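Local coordinates for protein Glucose/sorbosone dehydrogenases (Escherichia coli K12, PDB 2G8S) that belongs to the glucose/sorbosone dehydrogenase family of beta-propeller proteins and binds a calcium ion, at residues V57-W61 and L85-V90. Residues are numbered along the deposited sequence; the frame is centred on the assembly and turned at random.
Sequences VPDVW and LSYSEV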
loop_
_atom_site.group_PDB
_atom_site.type_symbol
_atom_site.label_atom_id
_atom_site.label_comp_id
_atom_site.label_asym_id
_atom_site.label_seq_id
_atom_site.Cartn_x
_atom_site.Cartn_y
_atom_site.Cartn_z
ATOM N N VAL A 57 16.858 -11.631 -1.922
ATOM C CA VAL A 57 15.788 -10.873 -1.268
ATOM C C VAL A 57 16.224 -10.591 0.177
ATOM O O VAL A 57 16.801 -11.470 0.812
ATOM C CB VAL A 57 14.462 -11.680 -1.303
ATOM C CG1 VAL A 57 13.336 -10.991 -0.533
ATOM C CG2 VAL A 57 14.040 -11.936 -2.752
ATOM N N PRO A 58 15.968 -9.370 0.697
ATOM C CA PRO A 58 16.388 -9.074 2.075
ATOM C C PRO A 58 15.685 -9.963 3.095
ATOM O O PRO A 58 14.552 -10.406 2.861
ATOM C CB PRO A 58 15.955 -7.620 2.271
ATOM C CG PRO A 58 14.860 -7.398 1.243
ATOM C CD PRO A 58 15.314 -8.206 0.069
ATOM N N ASP A 59 16.370 -10.228 4.206
ATOM C CA ASP A 59 15.744 -10.872 5.350
ATOM C C ASP A 59 14.737 -9.900 5.945
ATOM O O ASP A 59 14.956 -8.680 5.932
ATOM C CB ASP A 59 16.775 -11.218 6.417
ATOM C CG ASP A 59 17.763 -12.270 5.966
ATOM O OD1 ASP A 59 17.338 -13.325 5.468
ATOM O OD2 ASP A 59 18.970 -12.040 6.152
ATOM N N VAL A 60 13.632 -10.449 6.446
ATOM C CA VAL A 60 12.547 -9.624 6.979
ATOM C C VAL A 60 12.131 -10.074 8.377
ATOM O O VAL A 60 12.417 -11.204 8.791
ATOM C CB VAL A 60 11.311 -9.632 6.049
ATOM C CG1 VAL A 60 11.716 -9.308 4.615
ATOM C CG2 VAL A 60 10.579 -10.967 6.123
ATOM N N TRP A 61 11.439 -9.178 9.078
ATOM C CA TRP A 61 10.924 -9.449 10.412
ATOM C C TRP A 61 9.447 -9.791 10.247
ATOM O O TRP A 61 8.586 -8.899 10.218
ATOM C CB TRP A 61 11.114 -8.211 11.283
ATOM C CG TRP A 61 10.846 -8.375 12.752
ATOM C CD1 TRP A 61 11.673 -8.954 13.674
ATOM C CD2 TRP A 61 9.721 -7.877 13.480
ATOM N NE1 TRP A 61 11.116 -8.873 14.927
ATOM C CE2 TRP A 61 9.919 -8.216 14.841
ATOM C CE3 TRP A 61 8.558 -7.187 13.118
ATOM C CZ2 TRP A 61 8.990 -7.894 15.839
ATOM C CZ3 TRP A 61 7.634 -6.870 14.112
ATOM C CH2 TRP A 61 7.861 -7.225 15.459
ATOM N N LEU A 85 11.641 -3.097 -3.138
ATOM C CA LEU A 85 10.912 -3.876 -2.133
ATOM C C LEU A 85 10.817 -3.088 -0.834
ATOM O O LEU A 85 11.732 -2.327 -0.485
ATOM C CB LEU A 85 11.611 -5.209 -1.829
ATOM C CG LEU A 85 11.843 -6.194 -2.983
ATOM C CD1 LEU A 85 12.771 -7.340 -2.576
ATOM C CD2 LEU A 85 10.506 -6.757 -3.474
ATOM N N SER A 86 9.710 -3.271 -0.119
ATOM C CA SER A 86 9.625 -2.789 1.249
ATOM C C SER A 86 9.381 -3.965 2.186
ATOM O O SER A 86 8.855 -4.999 1.786
ATOM C CB SER A 86 8.515 -1.745 1.400
ATOM O OG SER A 86 7.231 -2.309 1.178
ATOM N N TYR A 87 9.781 -3.804 3.438
ATOM C CA TYR A 87 9.718 -4.904 4.399
ATOM C C TYR A 87 9.841 -4.347 5.807
ATOM O O TYR A 87 10.245 -3.205 5.980
ATOM C CB TYR A 87 10.839 -5.931 4.119
ATOM C CG TYR A 87 12.258 -5.389 4.207
ATOM C CD1 TYR A 87 13.050 -5.654 5.328
ATOM C CD2 TYR A 87 12.826 -4.647 3.157
ATOM C CE1 TYR A 87 14.359 -5.171 5.420
ATOM C CE2 TYR A 87 14.144 -4.161 3.243
ATOM C CZ TYR A 87 14.893 -4.425 4.383
ATOM O OH TYR A 87 16.187 -3.963 4.490
ATOM N N SER A 88 9.484 -5.145 6.804
ATOM C CA SER A 88 9.773 -4.748 8.185
ATOM C C SER A 88 11.124 -5.300 8.617
ATOM O O SER A 88 11.510 -6.407 8.234
ATOM C CB SER A 88 8.661 -5.187 9.134
ATOM O OG SER A 88 8.344 -6.549 8.969
ATOM N N GLU A 89 11.833 -4.505 9.409
ATOM C CA GLU A 89 13.185 -4.829 9.856
ATOM C C GLU A 89 13.321 -4.520 11.347
ATOM O O GLU A 89 12.935 -3.446 11.805
ATOM C CB GLU A 89 14.186 -3.990 9.058
ATOM C CG GLU A 89 15.650 -4.196 9.463
ATOM C CD GLU A 89 16.574 -3.140 8.893
ATOM O OE1 GLU A 89 16.285 -1.937 9.061
ATOM O OE2 GLU A 89 17.613 -3.513 8.298
ATOM N N VAL A 90 13.893 -5.458 12.094
ATOM C CA VAL A 90 14.021 -5.295 13.535
ATOM C C VAL A 90 15.192 -4.367 13.877
ATOM O O VAL A 90 16.138 -4.228 13.096
ATOM C CB VAL A 90 14.148 -6.680 14.228
ATOM C CG1 VAL A 90 15.531 -7.276 14.022
ATOM C CG2 VAL A 90 13.781 -6.600 15.709
#
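Two hydrogen bonds join Trp61 and Ser88. The Trp61 amide N gives its hydrogen to Ser88 O at 2.9 Å, fairly straight at 159°, although the donor stands above the carbonyl plane. In return Ser88 OG donates to Trp61 O over 2.7 Å. That hydroxyl sits between its own backbone N and carbonyl carbon (chi1 50°), which points it at the loop; it also bonds to Gly67 N, so two partners fix its rotation.

CH-pi packing follows at Tyr87. Pro58 CB lies 4.1 Å from the centroid of the Tyr87 ring, only 18° off the normal, hence over one face. At the far end of the ring Tyr87 OH bonds to Thr117 OG1 on strand 115-120.

Apolar contacts complete the interface. Val60 CG1 presses on the root of the Tyr87 side chain, 3.5 Å from Tyr87 CB. Pro58 CD meets Leu85 CD1 at 3.8 Å. The Trp61 indole, its CG anti to the backbone N, reaches along to Val90, whose CB is 3.4 Å from Trp61 CD1; the two side chains cross at about a right angle.

Segment 57-61, in the loop between strands 49-50 and 68-73, thus runs over strand 82-90 of the next antiparallel sheet: a connection between successive blades, as expected of a beta-propeller.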